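Local coordinates for CBS domain-containing predicted protein TM0935 (PDB 1O50) that is of unknown function but, as a protein with two tandem CBS domains, probably acts as a regulatory module that binds an adenosine-type or similar small ligand, at residues Thr27-Asp32 / Lys96-Ile101; Thr50-Arg55 / Ile126-Val131; Asn57-Met62 / Gly136-Asp141; Tyr107-Thr112 / Val132-Glu137. One frame throughout, in Å; residues are numbered along the deposited sequence.

Contact 1. Residues Thr27-Asp32 / Lys96-Ile101; sequences TVVEED and KNASEI
Glu31 and Ser99 meet through their backbones: Ser99 N donates to Glu31 O at 2.9 Å, lying in the carbonyl plane on a lone pair, although the angle of 146° at the hydrogen shows a bent bond. Carbon atoms crowd in around this link. Ala98 CB rests 3.4 Å from Glu30 O, and Ser99 CB lies alongside Glu31 CB at 3.9 Å. Asn97 CG packs 3.4 Å from Glu31 O. An apolar touch of 4.1 Å joins Val29 CG2 to Ala98 CB. A water extends the contact to its outer end, accepting from Asn97 ND2 at 3.0 Å and donating to Asp32 O at 2.6 Å.

The next shell explains how Asn97 is held. Its CG stands between the backbone N and the carbonyl carbon (chi1 65°), and OD1 caps the short helix 98-101 by accepting weakly from Glu100 N. Ser99 OG also donates to Asn97 OD1, at 2.9 Å from 38° above the amide plane, which should limit rotation of the group. Glu100 in turn receives the backbone N-H groups of Ile94 and Ala95 on OE2, which ties this helix residue back to the chain before Lys96.

Val29 belongs to strand 27-29, bonded through its backbone to Tyr52 and Ala54 of strand 50-55. Ala98 packs on Ile38 of helix 35-44 and Ile63 of strand 58-64, and Ile101 reaches helix 65-77, which seats helix 98-101 against the first CBS domain.

Contact 2. Residues Thr50-Arg55 / Ile126-Val131; sequences TVYVAR and IQEMPV
Thr50 and Glu128 grip each other by two direct hydrogen bonds. Thr50 OG1 donates to Glu128 O at 2.8 Å, and Thr50 N donates to Glu128 OE1 at 3.1 Å from above the carboxylate plane. Glu128 CG is anti to its backbone N (chi1 -170°) and the chain beyond is extended; it and the Thr50 side chain pass in opposite directions. Glu128 OE1 has a second donor in Arg49 N, two backbone N-H groups thus sharing one carboxylate oxygen.

Water adds a further link: one molecule donates to Thr50 OG1 at 2.8 Å and accepts from Gln127 N at 2.9 Å.

The ring contact lies two residues further along each strand. Pro130 CB stands over one face of the Tyr52 ring, 3.9 Å from its centroid and 17° off the normal, a CH-pi contact. Pro130 CD adds an apolar touch of 3.5 Å to Tyr52 CE1, while Thr50 O lies 4.0 Å above the plane on the opposite face, toward the rim. The phenol hydroxyl is satisfied by Asp141 OD1, which helps fix where the ring ends.

No backbone-to-backbone hydrogen bond crosses here. Strands 50-55 and 128-131 approach no closer than 7.1 Å between axes, and their N-to-C directions are 37° apart, roughly parallel; side chains bridge two separate sheets. Every touching residue is buried, close to the centre of the chain. Such facing of corresponding strands from two CBS domains is characteristic of the CBS-pair fold, the Bateman module.

Contact 3. Residues Asn57-Met62 / Gly136-Asp141; sequences NKLVGM and GEIVGD
Leu59 and Gly136 join the outer ends of two beta hairpins, one from each CBS domain, where 50-55 turns into 58-64 and 128-132 into 138-143. Leu59 N donates to Gly136 O at 2.9 Å, nearly straight at 172° and nearly along the C=O axis, and Lys58 CA makes a CA-H...O contact of 3.5 Å with Gly136 O.

At the surface, Lys58 NZ forms a weak salt bridge of 3.4 Å with Glu137 OE2; its stronger partner is Lys135 O. Chi2 of -63° bends the lysine chain and puts CD beside Glu137 CG, which itself lies 3.3 Å from Asn57 O; the two side chains cross at an angle. An alanine in place of Glu137 would probably leave Lys58 NZ without its carboxylate mate and open a gap beside Asn57 O.

A water donates to Asn57 O at 2.7 Å and accepts from Ile138 N at 3.1 Å. Leu59 CD1 meets Ile138 CD1 at 4.0 Å, the side chains crossing at about a right angle, and both also touch Tyr52.

Both strands carry a classic beta bulge at matching places, Val60 and Gly61 opposite Val53, Val139 and Gly140 opposite Val131, as fits the paired hairpins of a tandem CBS fold.

Contact 4. Residues Tyr107-Thr112 / Val132-Glu137; sequences YVHMDT and VDEKGE
Val108 and Val132 meet in a backbone pairing within the second CBS domain, between the segment that leads to helix 114-124 and the end of strand 128-132. Val132 N donates to Val108 O at 3.0 Å with an angle of 165°.

The His109 ring adds a second bond: ND1 donates to Val132 O at 3.0 Å, the oxygen lying near the ring plane while the donor stands 47° above the carbonyl plane. A water also donates to Val132 O, at 2.8 Å, and accepts from Met110 N. His109 CE1 comes within 3.4 Å of Glu134 OE1, ring and carboxylate planes 73° apart. A leucine in place of His109 would probably leave Val132 O without its ring donor, with the water as the remaining partner described.

Val132 CG2 sits in a tight spot, 3.3 Å from Tyr107 CD1 and 3.6 Å from His109 CE1. Beyond it, Asp133 OD1 closes an Asx turn by accepting from Lys135 N, and takes Glu137 N from the opposite face of the carboxylate.

Val108 also pairs with Pro130, so its N-H and carbonyl bond to residues two apart, a parallel pattern. With helix 114-124 in between, this fits the beta-alpha-beta unit of a CBS domain.

Following the chain, contact 1 opens first and closes when 96-101 returns to the end of strand 27-29, setting the start of the second half against the first domain. Contacts 2 and 3 open inside that span, at the two strands of one hairpin, and close on the two strands of the other; each crosses contact 1, and they cross each other. Contact 4 starts after contact 1 has closed, crosses contact 2, opens within the span of contact 3 and ends on the same stretch, sharing Gly136 and Glu137 with it. Contacts 2 and 3 therefore join the domains from near the centre outward, while contacts 1 and 4 tie the flanks, their centres about 21 Å apart.

Contact 1. Residues Thr27-Asp32 / Lys96-Ile101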
loop_
_atom_site.group_PDB
_atom_site.type_symbol
_atom_site.label_atom_id
_atom_site.label_comp_id
_atom_site.label_asym_id
_atom_site.label_seq_id
_atom_site.Cartn_x
_atom_site.Cartn_y
_atom_site.Cartn_z
ATOM N N THR A 27 -9.930 2.125 -10.200
ATOM C CA THR A 27 -9.789 3.547 -10.472
ATOM C C THR A 27 -9.026 3.762 -11.748
ATOM O O THR A 27 -7.831 3.515 -11.797
ATOM C CB THR A 27 -9.012 4.221 -9.358
ATOM O OG1 THR A 27 -9.813 4.194 -8.175
ATOM C CG2 THR A 27 -8.789 5.710 -9.666
ATOM N N VAL A 28 -9.729 4.283 -12.739
ATOM C CA VAL A 28 -9.235 4.407 -14.093
ATOM C C VAL A 28 -9.299 5.883 -14.593
ATOM O O VAL A 28 -10.380 6.492 -14.629
ATOM C CB VAL A 28 -10.102 3.573 -15.084
ATOM C CG1 VAL A 28 -9.451 3.550 -16.428
ATOM C CG2 VAL A 28 -10.296 2.158 -14.602
ATOM N N VAL A 29 -8.135 6.386 -15.034
ATOM C CA VAL A 29 -7.946 7.730 -15.567
ATOM C C VAL A 29 -7.506 7.661 -17.036
ATOM O O VAL A 29 -7.263 6.588 -17.575
ATOM C CB VAL A 29 -6.914 8.534 -14.731
ATOM C CG1 VAL A 29 -7.395 8.671 -13.268
ATOM C CG2 VAL A 29 -5.576 7.904 -14.743
ATOM N N GLU A 30 -7.492 8.827 -17.670
ATOM C CA GLU A 30 -7.033 9.031 -19.044
ATOM C C GLU A 30 -5.602 9.556 -19.016
ATOM O O GLU A 30 -5.142 10.007 -17.993
ATOM C CB GLU A 30 -7.924 10.064 -19.732
ATOM C CG GLU A 30 -9.373 9.633 -19.973
ATOM C CD GLU A 30 -9.530 8.586 -21.061
ATOM O OE1 GLU A 30 -10.038 7.479 -20.747
ATOM O OE2 GLU A 30 -9.153 8.845 -22.239
ATOM N N GLU A 31 -4.917 9.531 -20.145
ATOM C CA GLU A 31 -3.499 9.928 -20.223
ATOM C C GLU A 31 -3.239 11.405 -19.872
ATOM O O GLU A 31 -2.163 11.762 -19.334
ATOM C CB GLU A 31 -2.971 9.623 -21.631
ATOM C CG GLU A 31 -2.718 8.153 -21.885
ATOM C CD GLU A 31 -2.297 7.889 -23.315
ATOM O OE1 GLU A 31 -2.347 8.805 -24.148
ATOM O OE2 GLU A 31 -1.907 6.767 -23.622
ATOM N N ASP A 32 -4.217 12.262 -20.162
ATOM C CA ASP A 32 -4.084 13.702 -19.894
ATOM C C ASP A 32 -4.701 14.122 -18.572
ATOM O O ASP A 32 -4.866 15.305 -18.313
ATOM C CB ASP A 32 -4.686 14.554 -21.017
ATOM C CG ASP A 32 -6.195 14.390 -21.151
ATOM O OD1 ASP A 32 -6.784 13.530 -20.495
ATOM O OD2 ASP A 32 -6.893 15.085 -21.904
ATOM N N LYS A 96 2.361 17.588 -15.760
ATOM C CA LYS A 96 1.879 16.996 -14.523
ATOM C C LYS A 96 0.589 16.188 -14.766
ATOM O O LYS A 96 -0.477 16.493 -14.257
ATOM C CB LYS A 96 1.723 18.089 -13.459
ATOM C CG LYS A 96 3.072 18.805 -13.146
ATOM C CD LYS A 96 2.884 20.306 -12.906
ATOM C CE LYS A 96 4.238 20.982 -12.852
ATOM N NZ LYS A 96 4.149 22.449 -12.528
ATOM N N ASN A 97 0.690 15.165 -15.586
ATOM C CA ASN A 97 -0.459 14.313 -15.851
ATOM C C ASN A 97 -0.101 12.812 -15.762
ATOM O O ASN A 97 1.064 12.448 -15.566
ATOM C CB ASN A 97 -1.162 14.706 -17.160
ATOM C CG ASN A 97 -0.292 14.500 -18.428
ATOM O OD1 ASN A 97 0.552 13.619 -18.507
ATOM N ND2 ASN A 97 -0.571 15.288 -19.435
ATOM N N ALA A 98 -1.115 11.965 -15.876
ATOM C CA ALA A 98 -0.920 10.530 -15.853
ATOM C C ALA A 98 0.110 10.024 -16.856
ATOM O O ALA A 98 0.933 9.172 -16.511
ATOM C CB ALA A 98 -2.255 9.845 -16.132
ATOM N N SER A 99 0.101 10.505 -18.091
ATOM C CA SER A 99 1.030 9.926 -19.093
ATOM C C SER A 99 2.528 10.142 -18.825
ATOM O O SER A 99 3.382 9.423 -19.376
ATOM C CB SER A 99 0.679 10.367 -20.522
ATOM O OG SER A 99 0.823 11.745 -20.680
ATOM N N GLU A 100 2.851 11.160 -18.039
ATOM C CA GLU A 100 4.236 11.461 -17.684
ATOM C C GLU A 100 4.777 10.532 -16.626
ATOM O O GLU A 100 6.016 10.357 -16.527
ATOM C CB GLU A 100 4.342 12.885 -17.120
ATOM C CG GLU A 100 4.203 13.990 -18.139
ATOM C CD GLU A 100 4.460 15.399 -17.589
ATOM O OE1 GLU A 100 4.101 15.720 -16.411
ATOM O OE2 GLU A 100 4.952 16.218 -18.402
ATOM N N ILE A 101 3.884 10.031 -15.770
ATOM C CA ILE A 101 4.254 9.095 -14.695
ATOM C C ILE A 101 3.816 7.606 -14.812
ATOM O O ILE A 101 4.266 6.800 -14.006
ATOM C CB ILE A 101 3.834 9.662 -13.318
ATOM C CG1 ILE A 101 2.342 9.845 -13.173
ATOM C CG2 ILE A 101 4.509 10.987 -13.127
ATOM C CD1 ILE A 101 1.893 10.030 -11.698
HETATM O O HOH W 1 -3.001 17.010 -19.111
#

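Contact 2. Residues Thr50-Arg55 / Ile126-Val131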
loop_
_atom_site.group_PDB
_atom_site.type_symbol
_atom_site.label_atom_id
_atom_site.label_comp_id
_atom_site.label_asym_id
_atom_site.label_seq_id
_atom_site.Cartn_x
_atom_site.Cartn_y
_atom_site.Cartn_z
ATOM N N THR A 50 -3.481 1.131 -6.597
ATOM C CA THR A 50 -2.960 1.315 -7.939
ATOM C C THR A 50 -4.045 1.995 -8.806
ATOM O O THR A 50 -5.211 1.536 -8.854
ATOM C CB THR A 50 -2.516 -0.025 -8.587
ATOM O OG1 THR A 50 -1.577 -0.743 -7.746
ATOM C CG2 THR A 50 -1.713 0.257 -9.882
ATOM N N VAL A 51 -3.660 3.106 -9.456
ATOM C CA VAL A 51 -4.443 3.737 -10.506
ATOM C C VAL A 51 -4.089 3.205 -11.898
ATOM O O VAL A 51 -2.925 3.039 -12.232
ATOM C CB VAL A 51 -4.315 5.286 -10.428
ATOM C CG1 VAL A 51 -5.074 5.928 -11.571
ATOM C CG2 VAL A 51 -4.879 5.787 -9.066
ATOM N N TYR A 52 -5.105 2.969 -12.699
ATOM C CA TYR A 52 -4.925 2.509 -14.069
ATOM C C TYR A 52 -5.205 3.663 -15.022
ATOM O O TYR A 52 -5.992 4.559 -14.716
ATOM C CB TYR A 52 -5.859 1.325 -14.394
ATOM C CG TYR A 52 -5.851 0.262 -13.303
ATOM C CD1 TYR A 52 -4.644 -0.267 -12.840
ATOM C CD2 TYR A 52 -7.032 -0.214 -12.725
ATOM C CE1 TYR A 52 -4.610 -1.208 -11.842
ATOM C CE2 TYR A 52 -6.990 -1.184 -11.705
ATOM C CZ TYR A 52 -5.776 -1.665 -11.284
ATOM O OH TYR A 52 -5.708 -2.612 -10.301
ATOM N N VAL A 53 -4.579 3.579 -16.190
ATOM C CA VAL A 53 -4.703 4.551 -17.266
ATOM C C VAL A 53 -5.153 3.813 -18.523
ATOM O O VAL A 53 -4.515 2.847 -18.972
ATOM C CB VAL A 53 -3.330 5.284 -17.520
ATOM C CG1 VAL A 53 -3.491 6.436 -18.531
ATOM C CG2 VAL A 53 -2.744 5.784 -16.232
ATOM N N ALA A 54 -6.265 4.267 -19.083
ATOM C CA ALA A 54 -6.820 3.667 -20.272
ATOM C C ALA A 54 -6.881 4.668 -21.428
ATOM O O ALA A 54 -6.797 5.890 -21.236
ATOM C CB ALA A 54 -8.195 3.113 -19.980
ATOM N N ARG A 55 -7.011 4.124 -22.637
ATOM C CA ARG A 55 -7.157 4.913 -23.831
ATOM C C ARG A 55 -8.014 4.083 -24.770
ATOM O O ARG A 55 -7.614 2.989 -25.165
ATOM C CB ARG A 55 -5.770 5.164 -24.437
ATOM C CG ARG A 55 -5.631 6.438 -25.285
ATOM C CD ARG A 55 -4.754 6.256 -26.525
ATOM N NE ARG A 55 -3.621 5.359 -26.284
ATOM N N ILE A 126 3.831 -3.850 -5.995
ATOM C CA ILE A 126 2.491 -3.280 -6.071
ATOM C C ILE A 126 1.504 -4.149 -5.251
ATOM O O ILE A 126 1.788 -5.301 -4.994
ATOM C CB ILE A 126 2.036 -3.186 -7.567
ATOM C CG1 ILE A 126 1.920 -4.572 -8.171
ATOM C CG2 ILE A 126 3.023 -2.313 -8.423
ATOM C CD1 ILE A 126 1.664 -4.607 -9.647
ATOM N N GLN A 127 0.374 -3.595 -4.838
ATOM C CA GLN A 127 -0.660 -4.295 -4.085
ATOM C C GLN A 127 -2.063 -4.268 -4.730
ATOM O O GLN A 127 -3.081 -4.520 -4.057
ATOM C CB GLN A 127 -0.705 -3.731 -2.659
ATOM C CG GLN A 127 0.622 -3.934 -1.944
ATOM C CD GLN A 127 0.579 -3.707 -0.481
ATOM O OE1 GLN A 127 -0.352 -4.115 0.162
ATOM N NE2 GLN A 127 1.650 -3.126 0.082
ATOM N N GLU A 128 -2.144 -3.953 -6.022
ATOM C CA GLU A 128 -3.443 -3.935 -6.723
ATOM C C GLU A 128 -3.133 -4.002 -8.181
ATOM O O GLU A 128 -2.245 -3.301 -8.680
ATOM C CB GLU A 128 -4.251 -2.681 -6.450
ATOM C CG GLU A 128 -5.675 -2.738 -6.961
ATOM C CD GLU A 128 -6.485 -1.482 -6.743
ATOM O OE1 GLU A 128 -5.982 -0.555 -6.137
ATOM O OE2 GLU A 128 -7.671 -1.422 -7.162
ATOM N N MET A 129 -3.840 -4.892 -8.854
ATOM C CA MET A 129 -3.593 -5.199 -10.239
ATOM C C MET A 129 -4.922 -5.353 -10.869
ATOM O O MET A 129 -5.840 -5.844 -10.230
ATOM C CB MET A 129 -2.885 -6.541 -10.387
ATOM C CG MET A 129 -1.436 -6.467 -10.315
ATOM S SD MET A 129 -0.575 -8.025 -10.624
ATOM C CE MET A 129 -1.235 -8.918 -9.362
ATOM N N PRO A 130 -5.029 -5.022 -12.163
ATOM C CA PRO A 130 -6.282 -5.207 -12.876
ATOM C C PRO A 130 -6.331 -6.614 -13.426
ATOM O O PRO A 130 -5.291 -7.217 -13.653
ATOM C CB PRO A 130 -6.167 -4.185 -14.007
ATOM C CG PRO A 130 -4.732 -4.178 -14.332
ATOM C CD PRO A 130 -3.995 -4.454 -13.051
ATOM N N VAL A 131 -7.542 -7.127 -13.625
ATOM C CA VAL A 131 -7.758 -8.398 -14.287
ATOM C C VAL A 131 -8.289 -8.053 -15.667
ATOM O O VAL A 131 -9.254 -7.313 -15.799
ATOM C CB VAL A 131 -8.764 -9.280 -13.506
ATOM C CG1 VAL A 131 -8.912 -10.626 -14.151
ATOM C CG2 VAL A 131 -8.322 -9.391 -12.014
HETATM O O HOH W 2 0.327 -0.813 -5.744
HETATM O O HOH W 3 -7.767 0.945 -8.608
#

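Contact 3. Residues Asn57-Met62 / Gly136-Asp141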
loop_
_atom_site.group_PDB
_atom_site.type_symbol
_atom_site.label_atom_id
_atom_site.label_comp_id
_atom_site.label_asym_id
_atom_site.label_seq_id
_atom_site.Cartn_x
_atom_site.Cartn_y
_atom_site.Cartn_z
ATOM N N ASN A 57 -10.711 2.508 -23.917
ATOM C CA ASN A 57 -11.047 1.311 -23.131
ATOM C C ASN A 57 -9.992 0.210 -23.038
ATOM O O ASN A 57 -10.285 -0.863 -22.527
ATOM C CB ASN A 57 -12.383 0.715 -23.585
ATOM C CG ASN A 57 -13.547 1.511 -23.080
ATOM O OD1 ASN A 57 -13.625 1.801 -21.869
ATOM N ND2 ASN A 57 -14.448 1.910 -23.990
ATOM N N LYS A 58 -8.773 0.497 -23.498
ATOM C CA LYS A 58 -7.647 -0.420 -23.400
ATOM C C LYS A 58 -6.749 0.024 -22.268
ATOM O O LYS A 58 -6.563 1.201 -22.060
ATOM C CB LYS A 58 -6.850 -0.420 -24.703
ATOM C CG LYS A 58 -7.695 -0.637 -25.961
ATOM C CD LYS A 58 -8.366 -1.993 -25.944
ATOM C CE LYS A 58 -8.948 -2.370 -27.307
ATOM N NZ LYS A 58 -9.404 -3.806 -27.324
ATOM N N LEU A 59 -6.208 -0.921 -21.518
ATOM C CA LEU A 59 -5.232 -0.634 -20.463
ATOM C C LEU A 59 -3.858 -0.244 -21.058
ATOM O O LEU A 59 -3.269 -0.997 -21.805
ATOM C CB LEU A 59 -5.107 -1.861 -19.573
ATOM C CG LEU A 59 -4.162 -1.749 -18.392
ATOM C CD1 LEU A 59 -4.716 -0.764 -17.360
ATOM C CD2 LEU A 59 -3.937 -3.131 -17.814
ATOM N N VAL A 60 -3.361 0.946 -20.717
ATOM C CA VAL A 60 -2.082 1.428 -21.229
ATOM C C VAL A 60 -1.052 1.809 -20.181
ATOM O O VAL A 60 0.109 1.916 -20.511
ATOM C CB VAL A 60 -2.223 2.603 -22.278
ATOM C CG1 VAL A 60 -3.043 2.149 -23.468
ATOM C CG2 VAL A 60 -2.812 3.838 -21.667
ATOM N N GLY A 61 -1.435 2.015 -18.923
ATOM C CA GLY A 61 -0.414 2.220 -17.913
ATOM C C GLY A 61 -0.950 2.018 -16.521
ATOM O O GLY A 61 -2.152 1.866 -16.314
ATOM N N MET A 62 -0.084 2.116 -15.534
ATOM C CA MET A 62 -0.555 2.041 -14.166
ATOM C C MET A 62 0.258 2.979 -13.286
ATOM O O MET A 62 1.360 3.314 -13.576
ATOM C CB MET A 62 -0.464 0.573 -13.660
ATOM C CG MET A 62 0.994 0.101 -13.451
ATOM S SD MET A 62 1.243 -1.582 -12.706
ATOM C CE MET A 62 3.050 -1.573 -12.316
ATOM N N GLY A 136 -7.063 -6.641 -23.852
ATOM C CA GLY A 136 -6.508 -5.545 -23.079
ATOM C C GLY A 136 -7.513 -4.712 -22.299
ATOM O O GLY A 136 -7.204 -3.579 -21.899
ATOM N N GLU A 137 -8.688 -5.271 -22.034
ATOM C CA GLU A 137 -9.758 -4.542 -21.359
ATOM C C GLU A 137 -9.973 -5.023 -19.940
ATOM O O GLU A 137 -9.859 -6.207 -19.654
ATOM C CB GLU A 137 -11.049 -4.630 -22.166
ATOM C CG GLU A 137 -10.888 -3.991 -23.538
ATOM C CD GLU A 137 -12.192 -3.807 -24.298
ATOM O OE1 GLU A 137 -13.259 -4.226 -23.783
ATOM O OE2 GLU A 137 -12.135 -3.245 -25.423
ATOM N N ILE A 138 -10.274 -4.080 -19.057
ATOM C CA ILE A 138 -10.448 -4.355 -17.630
ATOM C C ILE A 138 -11.809 -4.998 -17.323
ATOM O O ILE A 138 -12.862 -4.439 -17.629
ATOM C CB ILE A 138 -10.213 -3.079 -16.782
ATOM C CG1 ILE A 138 -8.805 -2.551 -17.026
ATOM C CG2 ILE A 138 -10.405 -3.370 -15.264
ATOM C CD1 ILE A 138 -8.513 -1.251 -16.327
ATOM N N VAL A 139 -11.753 -6.193 -16.737
ATOM C CA VAL A 139 -12.942 -6.973 -16.406
ATOM C C VAL A 139 -13.083 -7.229 -14.896
ATOM O O VAL A 139 -14.090 -7.742 -14.442
ATOM C CB VAL A 139 -12.949 -8.322 -17.173
ATOM C CG1 VAL A 139 -13.151 -8.089 -18.696
ATOM C CG2 VAL A 139 -11.674 -9.100 -16.904
ATOM N N GLY A 140 -12.061 -6.882 -14.127
ATOM C CA GLY A 140 -12.094 -7.065 -12.680
ATOM C C GLY A 140 -10.855 -6.492 -12.030
ATOM O O GLY A 140 -10.039 -5.898 -12.709
ATOM N N ASP A 141 -10.709 -6.688 -10.716
ATOM C CA ASP A 141 -9.610 -6.099 -9.940
ATOM C C ASP A 141 -9.093 -7.094 -8.875
ATOM O O ASP A 141 -9.828 -7.948 -8.387
ATOM C CB ASP A 141 -10.159 -4.811 -9.277
ATOM C CG ASP A 141 -9.112 -3.825 -8.922
ATOM O OD1 ASP A 141 -8.039 -3.796 -9.577
ATOM O OD2 ASP A 141 -9.272 -3.058 -7.944
HETATM O O HOH W 4 -11.030 -1.251 -20.012
#

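Contact 4. Residues Tyr107-Thr112 / Val132-Glu137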
loop_
_atom_site.group_PDB
_atom_site.type_symbol
_atom_site.label_atom_id
_atom_site.label_comp_id
_atom_site.label_asym_id
_atom_site.label_seq_id
_atom_site.Cartn_x
_atom_site.Cartn_y
_atom_site.Cartn_z
ATOM N N TYR A 107 -0.483 -7.056 -15.176
ATOM C CA TYR A 107 -1.864 -7.470 -15.005
ATOM C C TYR A 107 -2.013 -8.992 -14.867
ATOM O O TYR A 107 -1.071 -9.742 -15.129
ATOM C CB TYR A 107 -2.676 -6.961 -16.193
ATOM C CG TYR A 107 -2.119 -7.371 -17.521
ATOM C CD1 TYR A 107 -2.401 -8.612 -18.055
ATOM C CD2 TYR A 107 -1.311 -6.499 -18.260
ATOM C CE1 TYR A 107 -1.890 -8.991 -19.295
ATOM C CE2 TYR A 107 -0.785 -6.859 -19.479
ATOM C CZ TYR A 107 -1.082 -8.106 -19.999
ATOM O OH TYR A 107 -0.577 -8.469 -21.217
ATOM N N VAL A 108 -3.209 -9.430 -14.471
ATOM C CA VAL A 108 -3.525 -10.850 -14.406
ATOM C C VAL A 108 -4.761 -11.195 -15.260
ATOM O O VAL A 108 -5.412 -10.321 -15.784
ATOM C CB VAL A 108 -3.656 -11.337 -12.944
ATOM C CG1 VAL A 108 -2.300 -11.212 -12.225
ATOM C CG2 VAL A 108 -4.728 -10.598 -12.164
ATOM N N HIS A 109 -5.044 -12.480 -15.413
ATOM C CA HIS A 109 -6.295 -12.949 -16.010
ATOM C C HIS A 109 -7.062 -13.760 -14.979
ATOM O O HIS A 109 -6.524 -14.130 -13.970
ATOM C CB HIS A 109 -6.031 -13.837 -17.220
ATOM C CG HIS A 109 -5.193 -13.199 -18.280
ATOM N ND1 HIS A 109 -5.665 -12.193 -19.098
ATOM C CD2 HIS A 109 -3.929 -13.452 -18.691
ATOM C CE1 HIS A 109 -4.729 -11.855 -19.965
ATOM N NE2 HIS A 109 -3.660 -12.592 -19.728
ATOM N N MET A 110 -8.313 -14.078 -15.277
ATOM C CA MET A 110 -9.166 -14.885 -14.388
ATOM C C MET A 110 -8.574 -16.269 -14.058
ATOM O O MET A 110 -8.695 -16.763 -12.923
ATOM C CB MET A 110 -10.576 -15.025 -14.999
ATOM C CG MET A 110 -11.415 -13.753 -14.916
ATOM S SD MET A 110 -11.677 -13.253 -13.232
ATOM C CE MET A 110 -12.333 -11.544 -13.424
ATOM N N ASP A 111 -7.911 -16.870 -15.041
ATOM C CA ASP A 111 -7.397 -18.227 -14.917
ATOM C C ASP A 111 -5.963 -18.233 -14.384
ATOM O O ASP A 111 -5.394 -19.284 -14.155
ATOM C CB ASP A 111 -7.605 -19.010 -16.236
ATOM C CG ASP A 111 -9.107 -19.301 -16.523
ATOM O OD1 ASP A 111 -9.502 -19.460 -17.718
ATOM O OD2 ASP A 111 -9.970 -19.381 -15.608
ATOM N N THR A 112 -5.400 -17.059 -14.129
ATOM C CA THR A 112 -4.054 -16.965 -13.566
ATOM C C THR A 112 -3.985 -17.601 -12.177
ATOM O O THR A 112 -4.840 -17.304 -11.324
ATOM C CB THR A 112 -3.640 -15.480 -13.461
ATOM O OG1 THR A 112 -3.651 -14.898 -14.768
ATOM C CG2 THR A 112 -2.218 -15.325 -12.992
ATOM N N VAL A 132 -7.635 -8.565 -16.696
ATOM C CA VAL A 132 -7.935 -8.155 -18.048
ATOM C C VAL A 132 -8.377 -9.360 -18.857
ATOM O O VAL A 132 -8.051 -10.502 -18.526
ATOM C CB VAL A 132 -6.725 -7.448 -18.753
ATOM C CG1 VAL A 132 -6.229 -6.260 -17.937
ATOM C CG2 VAL A 132 -5.567 -8.424 -19.050
ATOM N N ASP A 133 -9.124 -9.089 -19.919
ATOM C CA ASP A 133 -9.523 -10.126 -20.844
ATOM C C ASP A 133 -8.451 -10.188 -21.915
ATOM O O ASP A 133 -7.344 -9.698 -21.702
ATOM C CB ASP A 133 -10.937 -9.875 -21.390
ATOM C CG ASP A 133 -11.067 -8.585 -22.206
ATOM O OD1 ASP A 133 -10.049 -7.954 -22.573
ATOM O OD2 ASP A 133 -12.191 -8.141 -22.531
ATOM N N GLU A 134 -8.751 -10.788 -23.058
ATOM C CA GLU A 134 -7.710 -11.062 -24.033
ATOM C C GLU A 134 -7.502 -9.935 -25.021
ATOM O O GLU A 134 -6.689 -10.066 -25.929
ATOM C CB GLU A 134 -8.008 -12.352 -24.802
ATOM C CG GLU A 134 -6.754 -13.192 -24.997
ATOM C CD GLU A 134 -6.351 -13.937 -23.729
ATOM O OE1 GLU A 134 -5.590 -13.388 -22.900
ATOM O OE2 GLU A 134 -6.810 -15.086 -23.569
ATOM N N LYS A 135 -8.236 -8.839 -24.852
ATOM C CA LYS A 135 -8.121 -7.690 -25.747
ATOM C C LYS A 135 -7.755 -6.439 -24.967
ATOM O O LYS A 135 -8.072 -5.321 -25.368
ATOM C CB LYS A 135 -9.402 -7.504 -26.583
ATOM C CG LYS A 135 -10.711 -7.366 -25.799
ATOM C CD LYS A 135 -11.902 -7.412 -26.772
ATOM C CE LYS A 135 -13.236 -7.072 -26.102
ATOM N NZ LYS A 135 -13.795 -8.198 -25.298
ATOM N N GLY A 136 -7.063 -6.641 -23.852
ATOM C CA GLY A 136 -6.508 -5.545 -23.079
ATOM C C GLY A 136 -7.513 -4.712 -22.299
ATOM O O GLY A 136 -7.204 -3.579 -21.899
ATOM N N GLU A 137 -8.688 -5.271 -22.034
ATOM C CA GLU A 137 -9.758 -4.542 -21.359
ATOM C C GLU A 137 -9.973 -5.023 -19.940
ATOM O O GLU A 137 -9.859 -6.207 -19.654
ATOM C CB GLU A 137 -11.049 -4.630 -22.166
ATOM C CG GLU A 137 -10.888 -3.991 -23.538
ATOM C CD GLU A 137 -12.192 -3.807 -24.298
ATOM O OE1 GLU A 137 -13.259 -4.226 -23.783
ATOM O OE2 GLU A 137 -12.135 -3.245 -25.423
HETATM O O HOH W 5 -9.605 -12.726 -17.699
#